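Local coordinates for protein 4-alpha-glucanotransferase (Streptococcus agalactiae, PDB 6M6T) that is an amylomaltase with a TIM-barrel fold that binds glycan ligands in its pockets, at residues G18-G23 / I72-L77; Y30-F35 / K42-L47; E151-K156 / A175-K180; I379-N384 / E417-R422. All blocks are in the same frame, centred on the assembly; numbering follows the deposited sequence.

Contact 1: residues G18-G23 / I72-L77; sequences GDLGIG and IDFDLL
L20 and F74 meet through the two methyl groups of the leucine, which reach across from one loop to the opening of a short helix. L20 CD1 lies 3.5 Å from F74 N, where the helix begins, and 3.8 Å from the carboxylate atom D73 OD1; it also packs against the root of the phenylalanine ring. The second methyl is confined to the ring, L20 CD2 standing 3.6 Å from F74 CD2 and approaching obliquely. With CG of L20 placed beside its backbone N and opposite the carbonyl carbon (chi1 -60°), the isobutyl group is directed at the helix start.

The segment 72-77 carries a classic N-cap. D73 precedes helix 74-78, and its OD2 accepts from L76 N at 2.8 Å with an N-H...O angle of 158°, the donor arriving from above the carboxylate plane. Its OD1 bonds to T24 OG1, just beyond 18-23, so a single carboxylate serves both the first turn of the helix and the loop that follows strand 6-10. Leucine and aromatic ring also share a neighbour in Y88, whose ring meets that of F74 edge-to-face, while R109 and V112 of helix 105-122 touch F74 as well.

Away from this buried patch the contact thins out. D19 is exposed and D75 partly so, and their carboxylates stay apart, D19 OD1 lying 6.3 Å from D75 OD2. The two like charges would be expected to repel mildly at that range, and D75 OD1 is hydrogen-bonded to Y88 OH.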
# COMPACT_ATOMS: atom_id res chain seq x y z
N GLY A 18 7.71 17.11 5.94
CA GLY A 18 8.54 17.77 4.92
C GLY A 18 8.01 19.12 4.49
O GLY A 18 7.11 19.64 5.12
N ASP A 19 8.56 19.68 3.43
CA ASP A 19 8.08 21.01 3.01
C ASP A 19 7.36 20.87 1.67
O ASP A 19 6.80 21.84 1.21
CB ASP A 19 9.27 21.97 2.90
CG ASP A 19 9.78 22.49 4.23
OD1 ASP A 19 10.62 21.81 4.84
OD2 ASP A 19 9.36 23.59 4.62
N LEU A 20 7.38 19.66 1.11
CA LEU A 20 6.79 19.37 -0.22
C LEU A 20 5.32 19.02 -0.12
O LEU A 20 4.77 18.72 -1.17
CB LEU A 20 7.57 18.24 -0.88
CG LEU A 20 9.05 18.49 -1.10
CD1 LEU A 20 9.64 17.45 -2.02
CD2 LEU A 20 9.26 19.87 -1.68
N GLY A 21 4.71 18.99 1.06
CA GLY A 21 3.27 18.72 1.16
C GLY A 21 2.95 17.25 1.26
O GLY A 21 1.81 16.90 1.34
N ILE A 22 3.98 16.44 1.30
CA ILE A 22 3.77 15.00 1.34
C ILE A 22 5.12 14.34 1.57
O ILE A 22 6.14 14.81 1.05
CB ILE A 22 3.13 14.50 0.04
CG1 ILE A 22 2.71 13.03 0.18
CG2 ILE A 22 4.06 14.72 -1.15
CD1 ILE A 22 1.34 12.74 -0.31
N GLY A 23 5.15 13.27 2.37
CA GLY A 23 6.39 12.57 2.60
C GLY A 23 7.04 12.10 1.31
O GLY A 23 6.40 11.89 0.29
N ILE A 72 8.66 11.31 -5.04
CA ILE A 72 10.00 11.73 -5.44
C ILE A 72 10.39 12.99 -4.67
O ILE A 72 9.57 13.91 -4.46
CB ILE A 72 10.07 11.94 -6.96
CG1 ILE A 72 10.42 10.61 -7.62
CG2 ILE A 72 11.09 13.01 -7.32
CD1 ILE A 72 10.38 10.67 -9.10
N ASP A 73 11.64 13.03 -4.21
CA ASP A 73 12.09 14.12 -3.36
C ASP A 73 12.78 15.18 -4.20
O ASP A 73 13.72 14.87 -4.94
CB ASP A 73 13.04 13.64 -2.26
CG ASP A 73 13.43 14.75 -1.30
OD1 ASP A 73 12.52 15.40 -0.72
OD2 ASP A 73 14.65 14.97 -1.14
N PHE A 74 12.32 16.42 -4.06
CA PHE A 74 12.97 17.51 -4.78
C PHE A 74 14.38 17.78 -4.25
O PHE A 74 15.25 18.15 -5.04
CB PHE A 74 12.10 18.76 -4.69
CG PHE A 74 10.83 18.67 -5.48
CD1 PHE A 74 10.69 17.70 -6.46
CD2 PHE A 74 9.79 19.55 -5.24
CE1 PHE A 74 9.53 17.62 -7.20
CE2 PHE A 74 8.62 19.46 -5.97
CZ PHE A 74 8.49 18.49 -6.95
N ASP A 75 14.62 17.58 -2.95
CA ASP A 75 15.94 17.88 -2.40
C ASP A 75 16.99 16.91 -2.92
O ASP A 75 18.08 17.33 -3.33
CB ASP A 75 15.89 17.85 -0.87
CG ASP A 75 15.12 19.03 -0.27
OD1 ASP A 75 15.25 20.17 -0.79
OD2 ASP A 75 14.37 18.82 0.71
N LEU A 76 16.69 15.62 -2.88
CA LEU A 76 17.60 14.63 -3.45
C LEU A 76 17.89 14.94 -4.91
O LEU A 76 19.00 14.68 -5.40
CB LEU A 76 17.00 13.24 -3.30
CG LEU A 76 17.37 12.49 -2.02
CD1 LEU A 76 16.73 11.11 -2.04
CD2 LEU A 76 18.88 12.39 -1.87
N LEU A 77 16.90 15.51 -5.61
CA LEU A 77 17.02 15.86 -7.02
C LEU A 77 17.87 17.11 -7.23
O LEU A 77 18.57 17.22 -8.25
CB LEU A 77 15.63 16.09 -7.62
CG LEU A 77 14.87 14.92 -8.22
CD1 LEU A 77 13.84 15.47 -9.17
CD2 LEU A 77 15.82 13.95 -8.90

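Contact 2: residues Y30-F35 / K42-L47; sequences YAFVDF and KFWQIL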
# COMPACT_ATOMS: atom_id res chain seq x y z
N TYR A 30 15.18 8.88 5.83
CA TYR A 30 16.41 8.39 6.47
C TYR A 30 16.40 8.67 7.97
O TYR A 30 16.89 7.86 8.76
CB TYR A 30 17.64 9.02 5.81
CG TYR A 30 17.78 8.73 4.33
CD1 TYR A 30 17.19 9.56 3.38
CD2 TYR A 30 18.50 7.63 3.88
CE1 TYR A 30 17.30 9.30 2.02
CE2 TYR A 30 18.62 7.35 2.52
CZ TYR A 30 18.02 8.19 1.60
OH TYR A 30 18.13 7.91 0.24
N ALA A 31 15.80 9.80 8.38
CA ALA A 31 15.62 10.05 9.80
C ALA A 31 14.69 9.02 10.43
O ALA A 31 14.93 8.57 11.56
CB ALA A 31 15.09 11.47 10.03
N PHE A 32 13.64 8.62 9.71
CA PHE A 32 12.74 7.58 10.21
C PHE A 32 13.45 6.25 10.36
O PHE A 32 13.22 5.53 11.34
CB PHE A 32 11.54 7.44 9.28
CG PHE A 32 10.41 6.70 9.90
CD1 PHE A 32 9.57 7.33 10.79
CD2 PHE A 32 10.19 5.36 9.62
CE1 PHE A 32 8.54 6.65 11.40
CE2 PHE A 32 9.15 4.69 10.22
CZ PHE A 32 8.32 5.34 11.10
N VAL A 33 14.30 5.90 9.40
CA VAL A 33 15.13 4.70 9.59
C VAL A 33 15.98 4.84 10.85
O VAL A 33 16.04 3.93 11.69
CB VAL A 33 16.01 4.45 8.34
CG1 VAL A 33 16.60 3.05 8.37
CG2 VAL A 33 15.22 4.65 7.08
N ASP A 34 16.68 5.99 10.97
CA ASP A 34 17.51 6.27 12.14
C ASP A 34 16.72 6.06 13.42
O ASP A 34 17.23 5.50 14.41
CB ASP A 34 18.03 7.72 12.06
CG ASP A 34 19.27 7.88 11.16
OD1 ASP A 34 20.08 6.93 11.04
OD2 ASP A 34 19.44 8.98 10.57
N PHE A 35 15.45 6.49 13.42
CA PHE A 35 14.61 6.34 14.60
C PHE A 35 14.23 4.88 14.83
O PHE A 35 14.05 4.46 15.98
CB PHE A 35 13.37 7.22 14.46
CG PHE A 35 12.12 6.59 15.01
CD1 PHE A 35 11.88 6.60 16.37
CD2 PHE A 35 11.20 5.99 14.17
CE1 PHE A 35 10.74 6.01 16.88
CE2 PHE A 35 10.04 5.40 14.68
CZ PHE A 35 9.81 5.40 16.03
N LYS A 42 12.57 -3.81 14.06
CA LYS A 42 12.98 -4.68 12.96
C LYS A 42 12.35 -4.27 11.65
O LYS A 42 13.02 -4.32 10.61
CB LYS A 42 12.64 -6.14 13.27
CG LYS A 42 13.02 -7.11 12.17
CD LYS A 42 14.30 -7.84 12.48
CE LYS A 42 14.56 -8.94 11.45
NZ LYS A 42 13.36 -9.78 11.34
N PHE A 43 11.09 -3.82 11.67
CA PHE A 43 10.32 -3.67 10.44
C PHE A 43 9.77 -2.26 10.30
O PHE A 43 9.37 -1.63 11.28
CB PHE A 43 9.16 -4.69 10.38
CG PHE A 43 9.62 -6.11 10.34
CD1 PHE A 43 10.41 -6.57 9.31
CD2 PHE A 43 9.29 -6.99 11.36
CE1 PHE A 43 10.86 -7.89 9.28
CE2 PHE A 43 9.74 -8.30 11.34
CZ PHE A 43 10.53 -8.75 10.31
N TRP A 44 9.75 -1.79 9.05
CA TRP A 44 8.99 -0.63 8.60
C TRP A 44 7.96 -1.17 7.62
O TRP A 44 8.33 -1.67 6.55
CB TRP A 44 9.89 0.41 7.92
CG TRP A 44 9.21 1.71 7.58
CD1 TRP A 44 7.90 2.00 7.77
CD2 TRP A 44 9.82 2.90 7.04
NE1 TRP A 44 7.64 3.29 7.35
CE2 TRP A 44 8.80 3.87 6.92
CE3 TRP A 44 11.12 3.25 6.65
CZ2 TRP A 44 9.03 5.14 6.42
CZ3 TRP A 44 11.34 4.51 6.14
CH2 TRP A 44 10.30 5.44 6.03
N GLN A 45 6.67 -1.11 7.98
CA GLN A 45 5.61 -1.44 7.04
C GLN A 45 5.10 -0.16 6.40
O GLN A 45 4.69 0.78 7.09
CB GLN A 45 4.45 -2.18 7.71
CG GLN A 45 3.41 -2.73 6.71
CD GLN A 45 2.52 -3.82 7.30
OE1 GLN A 45 2.68 -4.24 8.46
NE2 GLN A 45 1.58 -4.30 6.51
N ILE A 46 5.13 -0.11 5.07
CA ILE A 46 4.55 0.98 4.31
C ILE A 46 3.29 0.47 3.60
O ILE A 46 2.96 -0.73 3.62
CB ILE A 46 5.56 1.58 3.31
CG1 ILE A 46 6.13 0.47 2.42
CG2 ILE A 46 6.70 2.29 4.06
CD1 ILE A 46 6.57 0.93 1.05
N LEU A 47 2.56 1.41 2.97
CA LEU A 47 1.45 1.10 2.07
C LEU A 47 2.04 0.79 0.69
O LEU A 47 3.26 0.65 0.54
CB LEU A 47 0.45 2.25 2.09
CG LEU A 47 -0.19 2.53 3.46
CD1 LEU A 47 -1.60 3.06 3.25
CD2 LEU A 47 -0.23 1.33 4.39
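Within the beta-alpha-beta unit made of strand 6-10, helix 27-38 and strand 43-45, F32 and V33 of the helix pack on W44 of the second strand, a helix-on-sheet contact of the TIM barrel. F32 brings CD2 over one face of the indole, above its centre and 3.4 Å from W44 CE2. The rings are tilted: their planes make 43°, and the centroid of the phenyl ring is 4.4 Å from that of the six-membered ring of W44, which is neither a parallel stack nor a T-shape. Both residues extend with CG trans to the backbone N (chi1 -164° for F32, -173° for W44), and this brings the two rings together between helix and strand. Beside F32, V33 adds one methyl, CG2, which is 4.0 Å from W44 CZ3. On the opposite indole face, I46 CG2 sits 3.6 Å above the plane, toward the rim.

The indole N-H of W44 has its own partner, NE1 donating to M11 O just after strand 6-10. The indole thus combines two roles, apolar faces held between hydrocarbon groups and a buried N-H satisfied by a main-chain carbonyl, which should restrict its rotation.

Contact 3: residues E151-K156 / A175-K180; sequences EHFGNK and AGYRQK
This is a surface contact between the C-terminal ends of two helices, 140-152 and 171-180, in which H152 and F153 meet Y177 and K180. It is made by side chains alone, since even the nearest CA atoms, those of H152 and Y177, are 9.8 Å apart. The imidazole takes Y177 at its edge, CE2 of the tyrosine lying near the histidine plane and 3.8 Å from H152 ND1. The K180 chain crosses that of H152 at about a right angle, its CE meeting the ring obliquely, 3.4 Å from H152 CE1. A bend at the end of the lysine chain (chi4 50°) turns the ammonium toward a water, which bonds to H152 NE2 at 2.9 Å and accepts weakly from K180 NZ at 3.3 Å.

On the more sheltered side, F153 CZ packs 3.3 Å from Y177 OH, whose hydrogen bond goes to D163 OD2. F153 comes directly after its helix, which a Schellman motif with G154 at positive phi brings to an end. Beyond the pair, F153 and Y177 both touch I166 of the short helix 164-167, while R178 forms a salt bridge to E145, tying helix 171-180 back to helix 140-152.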
# COMPACT_ATOMS: atom_id res chain seq x y z
N GLU A 151 -3.06 11.50 -20.58
CA GLU A 151 -2.97 12.94 -20.44
C GLU A 151 -3.47 13.64 -21.69
O GLU A 151 -4.14 14.67 -21.59
CB GLU A 151 -1.54 13.35 -20.08
CG GLU A 151 -1.27 13.26 -18.56
CD GLU A 151 0.22 13.20 -18.16
OE1 GLU A 151 1.11 13.32 -19.04
OE2 GLU A 151 0.50 13.03 -16.95
N HIS A 152 -3.20 13.07 -22.88
CA HIS A 152 -3.68 13.68 -24.12
C HIS A 152 -5.20 13.81 -24.10
O HIS A 152 -5.74 14.88 -24.40
CB HIS A 152 -3.24 12.88 -25.36
CG HIS A 152 -3.82 13.39 -26.65
ND1 HIS A 152 -3.94 12.61 -27.78
CD2 HIS A 152 -4.31 14.61 -26.99
CE1 HIS A 152 -4.48 13.31 -28.76
NE2 HIS A 152 -4.72 14.53 -28.31
N PHE A 153 -5.89 12.74 -23.71
CA PHE A 153 -7.34 12.73 -23.66
C PHE A 153 -7.89 13.45 -22.45
O PHE A 153 -9.06 13.24 -22.09
CB PHE A 153 -7.86 11.29 -23.71
CG PHE A 153 -7.66 10.65 -25.05
CD1 PHE A 153 -8.05 11.31 -26.21
CD2 PHE A 153 -7.05 9.42 -25.15
CE1 PHE A 153 -7.85 10.74 -27.44
CE2 PHE A 153 -6.85 8.84 -26.39
CZ PHE A 153 -7.25 9.50 -27.54
N GLY A 154 -7.06 14.27 -21.81
CA GLY A 154 -7.49 15.10 -20.71
C GLY A 154 -7.63 14.37 -19.39
O GLY A 154 -8.56 14.65 -18.64
N ASN A 155 -6.71 13.43 -19.10
CA ASN A 155 -6.76 12.64 -17.87
C ASN A 155 -8.13 11.99 -17.71
O ASN A 155 -8.76 12.09 -16.66
CB ASN A 155 -6.43 13.49 -16.64
CG ASN A 155 -4.97 13.88 -16.56
OD1 ASN A 155 -4.08 13.09 -16.88
ND2 ASN A 155 -4.72 15.10 -16.12
N LYS A 156 -8.59 11.37 -18.79
CA LYS A 156 -9.85 10.62 -18.81
C LYS A 156 -9.56 9.13 -18.70
O LYS A 156 -8.52 8.65 -19.15
CB LYS A 156 -10.65 10.92 -20.08
CG LYS A 156 -11.34 12.26 -20.04
CD LYS A 156 -12.60 12.31 -20.88
CE LYS A 156 -13.56 13.34 -20.31
NZ LYS A 156 -13.03 14.74 -20.43
N ALA A 175 1.69 3.10 -33.33
CA ALA A 175 2.85 3.75 -33.92
C ALA A 175 2.59 5.23 -34.16
O ALA A 175 3.54 6.01 -34.18
CB ALA A 175 3.26 3.04 -35.23
N GLY A 176 1.32 5.63 -34.32
CA GLY A 176 1.02 7.06 -34.43
C GLY A 176 1.13 7.79 -33.10
O GLY A 176 1.69 8.89 -33.02
N TYR A 177 0.62 7.18 -32.03
CA TYR A 177 0.61 7.86 -30.73
C TYR A 177 2.00 7.90 -30.09
O TYR A 177 2.30 8.83 -29.33
CB TYR A 177 -0.39 7.18 -29.81
CG TYR A 177 -1.79 7.69 -29.99
CD1 TYR A 177 -2.56 7.30 -31.07
CD2 TYR A 177 -2.34 8.58 -29.08
CE1 TYR A 177 -3.84 7.78 -31.24
CE2 TYR A 177 -3.61 9.06 -29.23
CZ TYR A 177 -4.36 8.66 -30.31
OH TYR A 177 -5.63 9.16 -30.45
N ARG A 178 2.81 6.90 -30.36
CA ARG A 178 4.14 6.87 -29.73
C ARG A 178 5.10 7.79 -30.46
O ARG A 178 6.20 7.95 -29.98
CB ARG A 178 4.74 5.48 -29.79
CG ARG A 178 3.78 4.39 -29.38
CD ARG A 178 4.53 3.14 -29.73
NE ARG A 178 3.88 2.07 -29.01
CZ ARG A 178 4.05 0.81 -29.30
NH1 ARG A 178 4.85 0.48 -30.29
NH2 ARG A 178 3.42 -0.11 -28.59
N GLN A 179 4.71 8.29 -31.62
CA GLN A 179 5.56 9.16 -32.46
C GLN A 179 5.10 10.59 -32.21
O GLN A 179 5.93 11.48 -32.17
CB GLN A 179 5.23 8.83 -33.91
CG GLN A 179 6.36 9.00 -34.92
CD GLN A 179 5.83 9.01 -36.34
OE1 GLN A 179 4.83 8.38 -36.66
NE2 GLN A 179 6.49 9.77 -37.20
N LYS A 180 3.79 10.74 -32.11
CA LYS A 180 3.11 12.00 -31.87
C LYS A 180 3.29 12.48 -30.43
O LYS A 180 3.18 13.69 -30.17
CB LYS A 180 1.63 11.83 -32.30
CG LYS A 180 0.56 12.69 -31.61
CD LYS A 180 -0.83 12.02 -31.68
CE LYS A 180 -1.87 12.77 -30.85
NZ LYS A 180 -1.85 14.24 -31.18
O HOH W 1 -4.40 16.25 -30.68

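Contact 4: residues I379-N384 / E417-R422; sequences IDIPHN and ENYMRR
P382, in a short 3-10 segment, faces Y419 in the last turn of helix 410-419, and the backbones stay well apart, with the nearest CA atoms, those of P382 and M420, separated by 9.5 Å. Y419 spans the gap. Its CG lies trans to the backbone N (chi1 -167°), which sends the phenol out from the helix into the angle formed by I381, P382 and H383.

The hydroxyl is gripped by one histidine twice. H383 N donates to Y419 OH at 3.1 Å, somewhat bent at 140°, and H383 ND1 shares a hydrogen bond of 2.6 Å with Y419 OH, arriving at the edge of the phenol in the plane of its ring. This double grip depends on chi1 of H383, which at 61° sets the imidazole between its own backbone N and carbonyl carbon. I381 CG2 lies on one face of the imidazole, offset toward its rim. The rest of I381 turns to the tyrosine, with CG1 3.6 Å from Y419 CZ, and P382 flanks the phenol with CG 3.7 Å from Y419 CE1. F371 adds an edge-to-face ring contact to Y419.

Just after Y419, a Schellman motif with R421 at positive phi ends the helix. D380, next to I381 in this loop, belongs to the ligand pocket and touches a bound alpha-D-glucopyranose. Chemically, the tyrosine has a bonded end and hydrocarbon flanks: two hydrogen bonds to H383 should hold the hydroxyl in place, and the contacts with I381 and P382 are likely to restrict rotation of the ring.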
# COMPACT_ATOMS: atom_id res chain seq x y z
N ILE A 379 -11.68 -14.55 18.12
CA ILE A 379 -10.40 -15.09 17.68
C ILE A 379 -9.32 -14.03 17.53
O ILE A 379 -8.18 -14.36 17.19
CB ILE A 379 -10.56 -15.83 16.35
CG1 ILE A 379 -10.80 -14.83 15.23
CG2 ILE A 379 -11.72 -16.81 16.45
CD1 ILE A 379 -9.61 -14.63 14.30
N ASP A 380 -9.68 -12.75 17.72
CA ASP A 380 -8.72 -11.66 17.73
C ASP A 380 -8.42 -11.18 19.15
O ASP A 380 -7.87 -10.09 19.32
CB ASP A 380 -9.23 -10.49 16.87
CG ASP A 380 -9.12 -10.75 15.36
OD1 ASP A 380 -7.99 -10.99 14.87
OD2 ASP A 380 -10.16 -10.69 14.65
N ILE A 381 -8.79 -11.96 20.17
CA ILE A 381 -8.46 -11.63 21.56
C ILE A 381 -7.08 -12.19 21.87
O ILE A 381 -6.77 -13.33 21.47
CB ILE A 381 -9.53 -12.15 22.54
CG1 ILE A 381 -9.47 -11.40 23.89
CG2 ILE A 381 -9.39 -13.64 22.77
CD1 ILE A 381 -10.79 -11.06 24.51
N PRO A 382 -6.22 -11.44 22.56
CA PRO A 382 -4.80 -11.85 22.69
C PRO A 382 -4.55 -13.30 23.10
O PRO A 382 -3.62 -13.93 22.59
CB PRO A 382 -4.26 -10.88 23.75
CG PRO A 382 -5.13 -9.65 23.60
CD PRO A 382 -6.46 -10.07 23.06
N HIS A 383 -5.37 -13.85 23.97
CA HIS A 383 -5.02 -15.19 24.41
C HIS A 383 -5.30 -16.25 23.38
O HIS A 383 -5.29 -17.40 23.79
CB HIS A 383 -5.75 -15.53 25.71
CG HIS A 383 -7.25 -15.51 25.60
ND1 HIS A 383 -8.04 -14.59 26.26
CD2 HIS A 383 -8.10 -16.33 24.93
CE1 HIS A 383 -9.31 -14.83 26.00
NE2 HIS A 383 -9.38 -15.88 25.19
N ASN A 384 -5.58 -15.94 22.11
CA ASN A 384 -5.77 -16.95 21.08
C ASN A 384 -4.75 -16.83 19.97
O ASN A 384 -4.85 -17.56 18.96
CB ASN A 384 -7.18 -16.85 20.50
CG ASN A 384 -8.24 -17.32 21.46
OD1 ASN A 384 -9.30 -16.71 21.60
ND2 ASN A 384 -7.94 -18.41 22.16
N GLU A 417 -10.60 -2.55 29.91
CA GLU A 417 -9.69 -2.02 30.92
C GLU A 417 -9.30 -3.10 31.92
O GLU A 417 -8.19 -3.06 32.47
CB GLU A 417 -10.32 -0.80 31.61
CG GLU A 417 -10.48 0.43 30.71
CD GLU A 417 -11.01 1.67 31.44
OE1 GLU A 417 -11.98 1.54 32.23
OE2 GLU A 417 -10.48 2.79 31.20
N ASN A 418 -10.20 -4.04 32.17
CA ASN A 418 -9.88 -5.21 32.99
C ASN A 418 -8.80 -6.09 32.34
O ASN A 418 -7.66 -6.15 32.81
CB ASN A 418 -11.15 -6.02 33.22
CG ASN A 418 -11.36 -6.35 34.68
OD1 ASN A 418 -10.40 -6.39 35.46
ND2 ASN A 418 -12.62 -6.60 35.07
N TYR A 419 -9.17 -6.71 31.23
CA TYR A 419 -8.34 -7.66 30.48
C TYR A 419 -6.90 -7.22 30.30
O TYR A 419 -5.99 -8.04 30.35
CB TYR A 419 -8.95 -7.88 29.11
CG TYR A 419 -8.39 -9.04 28.34
CD1 TYR A 419 -7.16 -8.96 27.70
CD2 TYR A 419 -9.12 -10.23 28.22
CE1 TYR A 419 -6.66 -10.05 26.98
CE2 TYR A 419 -8.63 -11.30 27.50
CZ TYR A 419 -7.40 -11.21 26.88
OH TYR A 419 -6.93 -12.29 26.17
N MET A 420 -6.69 -5.94 30.04
CA MET A 420 -5.38 -5.42 29.69
C MET A 420 -4.69 -4.74 30.86
O MET A 420 -3.54 -4.31 30.71
CB MET A 420 -5.49 -4.45 28.52
CG MET A 420 -5.91 -5.12 27.22
SD MET A 420 -5.99 -4.03 25.80
CE MET A 420 -7.76 -3.77 25.75
N ARG A 421 -5.35 -4.64 32.02
CA ARG A 421 -4.74 -4.13 33.24
C ARG A 421 -4.30 -2.67 33.10
O ARG A 421 -3.14 -2.32 33.33
CB ARG A 421 -3.55 -5.02 33.67
CG ARG A 421 -3.91 -6.49 33.84
CD ARG A 421 -5.17 -6.62 34.67
NE ARG A 421 -5.03 -6.02 36.00
CZ ARG A 421 -6.04 -5.51 36.71
NH1 ARG A 421 -7.28 -5.52 36.23
NH2 ARG A 421 -5.81 -5.01 37.92
N ARG A 422 -5.24 -1.82 32.72
CA ARG A 422 -4.92 -0.40 32.58
C ARG A 422 -4.68 0.21 33.95
O ARG A 422 -5.56 0.19 34.82
CB ARG A 422 -6.02 0.36 31.83
CG ARG A 422 -5.76 1.89 31.74
CD ARG A 422 -6.96 2.66 31.18
NE ARG A 422 -6.72 4.10 31.03
CZ ARG A 422 -7.40 4.89 30.20
NH1 ARG A 422 -8.37 4.41 29.42
NH2 ARG A 422 -7.12 6.19 30.15

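Contacts 1 and 2 are buried, contact 4 is partly so, and contact 3 lies on the surface. The first two are neighbours in space as well as in sequence: strand 43-45 is followed by helix 74-78, and L76 CD1 of contact 1 packs 4.2 Å from Y30 OH of contact 2. Both depend on apolar groups, an aliphatic-aromatic meeting in one and a tilted aromatic pair in the other. Contacts 3 and 4 stand on opposite sides of the chain's centre, their centres about 56 Å apart, and each pairs a tyrosine with a histidine. In 151-156/175-180 a water links histidine and lysine, weakly on the lysine side, whereas in 379-384/417-422 the histidine bonds the phenol directly.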